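Local coordinates for AbyA5 (Verrucosispora maris, PDB 4YWF), which is an esterase-like lyase of the alpha/beta hydrolase superfamily that catalyses acetate elimination in spirotetronate biosynthesis, at residues I236-A241 and V296-S301; L185-D190 and R266-T271; A134-T139 and D200-R205. The protein carries 4 engineered substitutions. All blocks are in the same frame, centred on the assembly; numbering follows the deposited sequence.

Contact 1 (I236-A241 and V296-S301)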
loop_
_atom_site.group_PDB
_atom_site.type_symbol
_atom_site.label_atom_id
_atom_site.label_comp_id
_atom_site.label_asym_id
_atom_site.label_seq_id
_atom_site.Cartn_x
_atom_site.Cartn_y
_atom_site.Cartn_z
ATOM N N ILE A 236 -2.105 4.754 13.111
ATOM C CA ILE A 236 -1.778 4.798 11.709
ATOM C C ILE A 236 -0.275 4.885 11.622
ATOM O O ILE A 236 0.345 5.651 12.384
ATOM C CB ILE A 236 -2.408 6.003 10.987
ATOM C CG1 ILE A 236 -3.929 5.872 10.962
ATOM C CG2 ILE A 236 -1.847 6.171 9.560
ATOM C CD1 ILE A 236 -4.588 7.166 10.467
ATOM N N VAL A 237 0.267 4.092 10.715
ATOM C CA VAL A 237 1.666 4.144 10.373
ATOM C C VAL A 237 1.746 4.232 8.868
ATOM O O VAL A 237 1.189 3.383 8.175
ATOM C CB VAL A 237 2.466 2.893 10.863
ATOM C CG1 VAL A 237 3.936 3.096 10.563
ATOM C CG2 VAL A 237 2.243 2.665 12.336
ATOM N N THR A 238 2.373 5.315 8.373
ATOM C CA THR A 238 2.478 5.569 6.939
ATOM C C THR A 238 3.931 6.030 6.522
ATOM O O THR A 238 4.863 6.105 7.345
ATOM C CB THR A 238 1.352 6.516 6.461
ATOM O OG1 THR A 238 1.367 6.579 5.027
ATOM C CG2 THR A 238 1.490 7.908 7.041
ATOM N N ALA A 239 4.133 6.206 5.234
ATOM C CA ALA A 239 5.407 6.617 4.688
ATOM C C ALA A 239 5.007 7.308 3.447
ATOM O O ALA A 239 4.316 6.731 2.644
ATOM C CB ALA A 239 6.326 5.409 4.378
ATOM N N GLY A 240 5.325 8.582 3.330
ATOM C CA GLY A 240 5.060 9.294 2.074
ATOM C C GLY A 240 3.614 9.551 1.715
ATOM O O GLY A 240 3.265 9.623 0.526
ATOM N N ALA A 241 2.744 9.666 2.711
ATOM C CA ALA A 241 1.332 9.833 2.442
ATOM C C ALA A 241 1.127 11.218 1.923
ATOM O O ALA A 241 1.691 12.180 2.478
ATOM C CB ALA A 241 0.457 9.594 3.705
ATOM N N VAL A 296 -0.179 8.750 15.067
ATOM C CA VAL A 296 0.172 8.742 13.687
ATOM C C VAL A 296 1.650 8.832 13.545
ATOM O O VAL A 296 2.273 9.751 14.060
ATOM C CB VAL A 296 -0.436 9.920 12.912
ATOM C CG1 VAL A 296 -0.014 9.826 11.472
ATOM C CG2 VAL A 296 -1.943 9.921 13.039
ATOM N N ALA A 297 2.199 7.877 12.819
ATOM C CA ALA A 297 3.644 7.794 12.521
ATOM C C ALA A 297 3.820 7.908 11.014
ATOM O O ALA A 297 2.991 7.385 10.265
ATOM C CB ALA A 297 4.211 6.444 13.047
ATOM N N TYR A 298 4.870 8.634 10.586
ATOM C CA TYR A 298 5.096 8.954 9.204
ATOM C C TYR A 298 6.581 8.985 8.832
ATOM O O TYR A 298 7.412 9.753 9.383
ATOM C CB TYR A 298 4.410 10.316 8.949
ATOM C CG TYR A 298 4.381 10.838 7.550
ATOM C CD1 TYR A 298 5.542 11.214 6.880
ATOM C CD2 TYR A 298 3.174 11.003 6.899
ATOM C CE1 TYR A 298 5.486 11.721 5.591
ATOM C CE2 TYR A 298 3.089 11.465 5.618
ATOM C CZ TYR A 298 4.240 11.821 4.953
ATOM O OH TYR A 298 4.117 12.327 3.672
ATOM N N VAL A 299 6.930 8.196 7.874
ATOM C CA VAL A 299 8.291 8.208 7.327
ATOM C C VAL A 299 8.298 9.123 6.100
ATOM O O VAL A 299 7.682 8.817 5.077
ATOM C CB VAL A 299 8.801 6.837 6.885
ATOM C CG1 VAL A 299 10.229 7.014 6.307
ATOM C CG2 VAL A 299 8.820 5.820 8.023
ATOM N N ALA A 300 9.056 10.212 6.196
ATOM C CA ALA A 300 9.180 11.152 5.124
ATOM C C ALA A 300 10.547 10.934 4.387
ATOM O O ALA A 300 11.552 10.556 4.980
ATOM C CB ALA A 300 9.085 12.560 5.650
ATOM N N SER A 301 10.517 11.142 3.084
ATOM C CA SER A 301 11.698 11.046 2.173
ATOM C C SER A 301 12.097 12.470 1.820
ATOM O O SER A 301 11.312 13.165 1.196
ATOM C CB SER A 301 11.314 10.266 0.937
ATOM O OG SER A 301 11.082 8.901 1.325
#
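Tyr298 packs beside Thr238, and its ring reaches past that residue to the backbone of Gly240 and Ala241, where residues 236-241 leave their strand. This is the tight part of the contact. Thr238 CG2 comes within 3.5 Å of Tyr298 CD2, the two side chains pointing the same way from paired positions in the sheet, while the threonine hydroxyl is bonded elsewhere, to Ala215 O. With CG anti to the backbone N (chi1 -175°), the ring is placed so that Gly240 N lies over one face and Ala241 O sits at its edge, in plane. Tyr298 OH donates to that oxygen at 2.7 Å, and Ala241 CB rests 3.8 Å from Tyr298 CE2, so that a methyl packs at the ring and the hydroxyl is bonded. At the start of the strands the side chains fit more slackly: Ile236 CB is 4.4 Å from Val296 CG2, and Val237 CG1 is 4.2 Å from Ala297 CB. The backbone ladder is regular from Ile236 to Thr238, but its last rung, Gly240 N to Val299 O at 2.9 Å, is bent to 131° as Gly240 turns out with positive phi. Here the contact nears solvent, Ala239 and Gly240 being partly exposed. The parallel neighbours 233-239 and 296-301, joined by a helical connection, belong to the mostly parallel central sheet of the alpha/beta hydrolase fold.

Contact 2 (L185-D190 and R266-T271)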
loop_
_atom_site.group_PDB
_atom_site.type_symbol
_atom_site.label_atom_id
_atom_site.label_comp_id
_atom_site.label_asym_id
_atom_site.label_seq_id
_atom_site.Cartn_x
_atom_site.Cartn_y
_atom_site.Cartn_z
ATOM N N LEU A 185 -12.519 -1.891 -7.181
ATOM C CA LEU A 185 -13.212 -0.644 -6.926
ATOM C C LEU A 185 -12.602 0.556 -7.662
ATOM O O LEU A 185 -11.432 0.565 -8.058
ATOM C CB LEU A 185 -13.200 -0.339 -5.435
ATOM C CG LEU A 185 -13.807 -1.350 -4.459
ATOM C CD1 LEU A 185 -13.218 -1.112 -3.085
ATOM C CD2 LEU A 185 -15.334 -1.288 -4.419
ATOM N N ARG A 186 -13.406 1.615 -7.759
ATOM C CA ARG A 186 -12.892 2.888 -8.233
ATOM C C ARG A 186 -12.320 3.625 -6.990
ATOM O O ARG A 186 -12.871 3.531 -5.925
ATOM C CB ARG A 186 -14.002 3.672 -8.934
ATOM C CG ARG A 186 -13.519 4.950 -9.626
ATOM C CD ARG A 186 -14.688 5.789 -10.135
ATOM N NE ARG A 186 -15.663 6.021 -9.072
ATOM C CZ ARG A 186 -16.885 6.536 -9.234
ATOM N NH1 ARG A 186 -17.326 6.900 -10.437
ATOM N NH2 ARG A 186 -17.671 6.714 -8.162
ATOM N N TYR A 187 -11.162 4.232 -7.149
ATOM C CA TYR A 187 -10.572 5.125 -6.176
ATOM C C TYR A 187 -11.332 6.472 -6.312
ATOM O O TYR A 187 -11.238 7.125 -7.280
ATOM C CB TYR A 187 -9.078 5.232 -6.477
ATOM C CG TYR A 187 -8.187 6.048 -5.558
ATOM C CD1 TYR A 187 -8.488 6.306 -4.209
ATOM C CD2 TYR A 187 -7.028 6.559 -6.062
ATOM C CE1 TYR A 187 -7.632 7.111 -3.426
ATOM C CE2 TYR A 187 -6.198 7.323 -5.301
ATOM C CZ TYR A 187 -6.492 7.610 -4.027
ATOM O OH TYR A 187 -5.521 8.370 -3.421
ATOM N N ASP A 188 -12.145 6.803 -5.335
ATOM C CA ASP A 188 -12.955 7.960 -5.405
ATOM C C ASP A 188 -13.074 8.500 -3.983
ATOM O O ASP A 188 -12.419 7.991 -3.063
ATOM C CB ASP A 188 -14.331 7.608 -5.991
ATOM C CG ASP A 188 -15.138 6.569 -5.149
ATOM O OD1 ASP A 188 -14.956 6.431 -3.894
ATOM O OD2 ASP A 188 -16.014 5.887 -5.764
ATOM N N LEU A 189 -13.934 9.510 -3.824
ATOM C CA LEU A 189 -14.056 10.274 -2.572
ATOM C C LEU A 189 -14.561 9.457 -1.364
ATOM O O LEU A 189 -14.558 9.978 -0.241
ATOM C CB LEU A 189 -14.969 11.499 -2.809
ATOM N N ASP A 190 -15.055 8.233 -1.608
ATOM C CA ASP A 190 -15.596 7.353 -0.573
ATOM C C ASP A 190 -14.696 6.145 -0.242
ATOM O O ASP A 190 -15.007 5.335 0.639
ATOM C CB ASP A 190 -16.976 6.849 -0.984
ATOM C CG ASP A 190 -18.043 7.953 -0.933
ATOM O OD1 ASP A 190 -17.824 8.939 -0.206
ATOM O OD2 ASP A 190 -19.096 7.844 -1.637
ATOM N N ARG A 266 -5.794 6.173 -14.021
ATOM C CA ARG A 266 -6.422 4.836 -14.188
ATOM C C ARG A 266 -7.211 4.493 -12.940
ATOM O O ARG A 266 -8.409 4.212 -12.985
ATOM C CB ARG A 266 -5.399 3.714 -14.436
ATOM C CG ARG A 266 -6.047 2.311 -14.373
ATOM C CD ARG A 266 -7.153 2.095 -15.437
ATOM N NE ARG A 266 -6.607 2.275 -16.808
ATOM C CZ ARG A 266 -6.345 1.312 -17.710
ATOM N NH1 ARG A 266 -6.596 0.014 -17.474
ATOM N NH2 ARG A 266 -5.815 1.675 -18.877
ATOM N N LEU A 267 -6.560 4.548 -11.780
ATOM C CA LEU A 267 -7.306 4.167 -10.567
ATOM C C LEU A 267 -8.574 4.957 -10.318
ATOM O O LEU A 267 -9.570 4.398 -9.887
ATOM C CB LEU A 267 -6.425 4.187 -9.297
ATOM C CG LEU A 267 -5.059 3.550 -9.342
ATOM C CD1 LEU A 267 -4.419 3.764 -8.011
ATOM C CD2 LEU A 267 -5.043 2.058 -9.721
ATOM N N THR A 268 -8.524 6.276 -10.512
ATOM C CA THR A 268 -9.721 7.108 -10.380
ATOM C C THR A 268 -10.673 7.011 -11.563
ATOM O O THR A 268 -11.797 7.538 -11.500
ATOM C CB THR A 268 -9.353 8.590 -10.197
ATOM O OG1 THR A 268 -8.566 9.075 -11.322
ATOM C CG2 THR A 268 -8.549 8.731 -8.871
ATOM N N GLN A 269 -10.226 6.374 -12.653
ATOM C CA GLN A 269 -11.016 6.255 -13.856
ATOM C C GLN A 269 -11.313 7.645 -14.426
ATOM O O GLN A 269 -12.430 7.976 -14.734
ATOM C CB GLN A 269 -12.299 5.472 -13.586
ATOM C CG GLN A 269 -11.967 4.005 -13.308
ATOM C CD GLN A 269 -13.128 3.231 -12.772
ATOM O OE1 GLN A 269 -14.267 3.493 -13.120
ATOM N NE2 GLN A 269 -12.843 2.261 -11.886
ATOM N N THR A 270 -10.260 8.435 -14.578
ATOM C CA THR A 270 -10.348 9.754 -15.178
ATOM C C THR A 270 -9.298 9.773 -16.211
ATOM O O THR A 270 -8.918 8.722 -16.621
ATOM C CB THR A 270 -10.182 10.863 -14.131
ATOM O OG1 THR A 270 -8.939 10.731 -13.445
ATOM C CG2 THR A 270 -11.316 10.806 -13.190
ATOM N N THR A 271 -8.816 10.941 -16.625
ATOM C CA THR A 271 -7.680 11.047 -17.529
ATOM C C THR A 271 -6.615 11.950 -16.880
ATOM O O THR A 271 -6.926 12.616 -15.933
ATOM C CB THR A 271 -8.106 11.626 -18.901
ATOM O OG1 THR A 271 -8.391 13.017 -18.785
ATOM C CG2 THR A 271 -9.351 10.915 -19.405
HETATM O O HOH W 1 -10.465 1.634 -10.582
#
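The ring of Tyr187 has Leu267 CB at its edge, near its plane, and Thr268 CG2 coming obliquely to 3.9 Å from Tyr187 CD2; Trp282 meets the ring edge-to-face. The guanidinium of Arg186 takes Asp188 OD2 at its edge, in plane, with NH2 3.0 Å from that oxygen in a salt bridge. The arginine chain, with CG anti to the backbone N (chi1 -173°) and a bend at chi3 (52°), lays CB and CG along the Gln269 amide and brings the guanidinium to Asp188. It crosses Gln269 at about a right angle, Gln269 NE2 packing 3.5 Å from Arg186 CB. A single direct hydrogen bond joins the segments: Tyr187 N reaches Leu267 O at 3.2 Å from above the carbonyl plane. The same oxygen takes a bond from a water that also donates to Leu185 O and accepts from Gln269 NE2, so a water bridges the segments through three bonds. Tyr187 O is buried without a conventional partner and is approached by Thr268 CA at 3.5 Å, in a CA-H...O contact. Thr270 OG1 donates to Thr268 OG1 at 2.7 Å. Were Thr268 an alanine, CG2 and OG1 would be gone, which would probably open a gap beside the Tyr187 ring and leave the Thr270 hydroxyl without this acceptor. Gln269, with positive phi, ends helix 258-268 in a Schellman motif, against which residues 185-190 pack.

Contact 3 (A134-T139 and D200-R205)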
loop_
_atom_site.group_PDB
_atom_site.type_symbol
_atom_site.label_atom_id
_atom_site.label_comp_id
_atom_site.label_asym_id
_atom_site.label_seq_id
_atom_site.Cartn_x
_atom_site.Cartn_y
_atom_site.Cartn_z
ATOM N N ALA A 134 -3.562 -13.590 8.081
ATOM C CA ALA A 134 -3.006 -14.625 8.953
ATOM C C ALA A 134 -3.265 -14.212 10.346
ATOM O O ALA A 134 -3.592 -13.048 10.592
ATOM C CB ALA A 134 -1.525 -14.825 8.748
ATOM N N GLY A 135 -3.166 -15.172 11.257
ATOM C CA GLY A 135 -3.368 -14.881 12.686
ATOM C C GLY A 135 -4.835 -14.736 13.052
ATOM O O GLY A 135 -5.139 -14.247 14.133
ATOM N N LEU A 136 -5.763 -15.197 12.204
ATOM C CA LEU A 136 -7.176 -15.158 12.544
ATOM C C LEU A 136 -7.559 -16.267 13.539
ATOM O O LEU A 136 -6.946 -17.312 13.539
ATOM C CB LEU A 136 -8.071 -15.333 11.287
ATOM C CG LEU A 136 -7.849 -14.386 10.118
ATOM C CD1 LEU A 136 -8.806 -14.631 8.971
ATOM C CD2 LEU A 136 -7.980 -12.964 10.600
ATOM N N SER A 137 -8.598 -16.041 14.358
ATOM C CA SER A 137 -8.952 -16.976 15.458
ATOM C C SER A 137 -10.321 -16.617 16.089
ATOM O O SER A 137 -10.579 -15.473 16.388
ATOM C CB SER A 137 -7.851 -16.949 16.551
ATOM O OG SER A 137 -8.041 -17.952 17.540
ATOM N N THR A 138 -11.186 -17.606 16.261
ATOM C CA THR A 138 -12.412 -17.485 17.064
ATOM C C THR A 138 -12.171 -17.615 18.579
ATOM O O THR A 138 -12.984 -17.128 19.346
ATOM C CB THR A 138 -13.407 -18.608 16.744
ATOM O OG1 THR A 138 -12.671 -19.837 16.603
ATOM C CG2 THR A 138 -14.238 -18.297 15.461
ATOM N N THR A 139 -11.082 -18.272 18.995
ATOM C CA THR A 139 -10.785 -18.496 20.423
ATOM C C THR A 139 -9.961 -17.355 21.101
ATOM O O THR A 139 -10.299 -16.899 22.190
ATOM C CB THR A 139 -10.116 -19.871 20.621
ATOM O OG1 THR A 139 -8.933 -19.974 19.839
ATOM C CG2 THR A 139 -11.038 -20.975 20.168
ATOM N N ASP A 200 -15.060 -5.400 9.242
ATOM C CA ASP A 200 -16.390 -6.122 9.196
ATOM C C ASP A 200 -16.255 -7.567 8.795
ATOM O O ASP A 200 -16.857 -8.425 9.405
ATOM C CB ASP A 200 -17.385 -5.434 8.233
ATOM C CG ASP A 200 -17.863 -4.088 8.742
ATOM O OD1 ASP A 200 -17.687 -3.773 9.949
ATOM O OD2 ASP A 200 -18.374 -3.297 7.921
ATOM N N ALA A 201 -15.427 -7.850 7.802
ATOM C CA ALA A 201 -15.245 -9.187 7.331
ATOM C C ALA A 201 -14.492 -10.124 8.266
ATOM O O ALA A 201 -14.610 -11.340 8.139
ATOM C CB ALA A 201 -14.571 -9.138 5.958
ATOM N N VAL A 202 -13.748 -9.604 9.240
ATOM C CA VAL A 202 -13.002 -10.454 10.174
ATOM C C VAL A 202 -13.413 -10.236 11.630
ATOM O O VAL A 202 -12.703 -10.649 12.542
ATOM C CB VAL A 202 -11.458 -10.221 10.071
ATOM C CG1 VAL A 202 -10.941 -10.600 8.675
ATOM C CG2 VAL A 202 -11.064 -8.761 10.395
ATOM N N ALA A 203 -14.534 -9.575 11.826
ATOM C CA ALA A 203 -15.056 -9.235 13.173
ATOM C C ALA A 203 -15.300 -10.500 14.071
ATOM O O ALA A 203 -15.203 -10.460 15.297
ATOM C CB ALA A 203 -16.311 -8.383 13.012
ATOM N N GLU A 204 -15.544 -11.650 13.468
ATOM C CA GLU A 204 -15.725 -12.889 14.261
ATOM C C GLU A 204 -14.424 -13.583 14.636
ATOM O O GLU A 204 -14.384 -14.554 15.356
ATOM C CB GLU A 204 -16.596 -13.856 13.452
ATOM C CG GLU A 204 -18.061 -13.517 13.496
ATOM C CD GLU A 204 -18.700 -14.014 14.816
ATOM O OE1 GLU A 204 -18.650 -15.286 15.172
ATOM O OE2 GLU A 204 -19.234 -13.090 15.488
ATOM N N ARG A 205 -13.329 -13.112 14.071
ATOM C CA ARG A 205 -12.101 -13.849 14.076
ATOM C C ARG A 205 -10.889 -12.998 14.502
ATOM O O ARG A 205 -9.722 -13.422 14.362
ATOM C CB ARG A 205 -11.941 -14.442 12.675
ATOM C CG ARG A 205 -13.279 -15.010 12.193
ATOM C CD ARG A 205 -13.196 -15.516 10.762
ATOM N NE ARG A 205 -12.147 -16.512 10.693
ATOM C CZ ARG A 205 -11.544 -16.898 9.576
ATOM N NH1 ARG A 205 -11.888 -16.437 8.389
ATOM N NH2 ARG A 205 -10.620 -17.812 9.662
#
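Ser137 and Arg205 bring their backbones side by side, Ser137 N donating to Arg205 O at 2.9 Å, while Arg205 CA makes a CA-H...O contact of 3.2 Å with Ser137 O. Leu136 and Arg205 carry most of the side-chain packing. The CD1 methyl of Leu136 lies over one face of the Arg205 guanidinium, offset toward the rim and 3.6 Å from Arg205 CZ. Its other methyl, CD2, is 4.2 Å from Val202 CG1, and Val202 also packs on Leu120 and Thr208. The arginine chain folds back at chi3 (57°), which brings the flat group against the leucine, and a salt bridge from NH1 to Glu118 of strand 118-124 holds it there. One face of the guanidinium thus meets a methyl while NH1 pairs with Glu118. Residues 202-205 form a type I beta turn, closed by Arg205 N on Val202 O, that leads from helix 194-201 toward strand 207-215; residues 134-139 follow strand 127-134. Within the alpha/beta hydrolase fold, the loop from strand 127-134 to strand 143-148 therefore meets the turn that leads into strand 207-215. Farther out, Thr138 CG2 touches Glu204 O at 3.7 Å, in an exposed position. Ser137 OG bonds locally, accepting from Thr139 OG1 at 3.2 Å and from Glu140 N.

In the fold
From the N terminus, the chain first leaves strand 127-134 at residues 134-139, passes through 185-190, and closes contact 3 at 200-205, after strands 143-148 and 171-174. Contact 2 is already open by then, so the two loops cross. Contact 1 opens at 236-241, before contact 2 closes at the end of helix 258-268; these loops cross as well, and contact 1 closes last, at strand 296-301. Contacts 3 and 1 follow in series. Contact 1 lies within the sheet, contact 2 ties a loop leading to helix 194-201 to the helical stretch between strands 233-239 and 296-301, and contact 3, at the surface, joins the loop between strands 127-134 and 143-148 to the turn after helix 194-201.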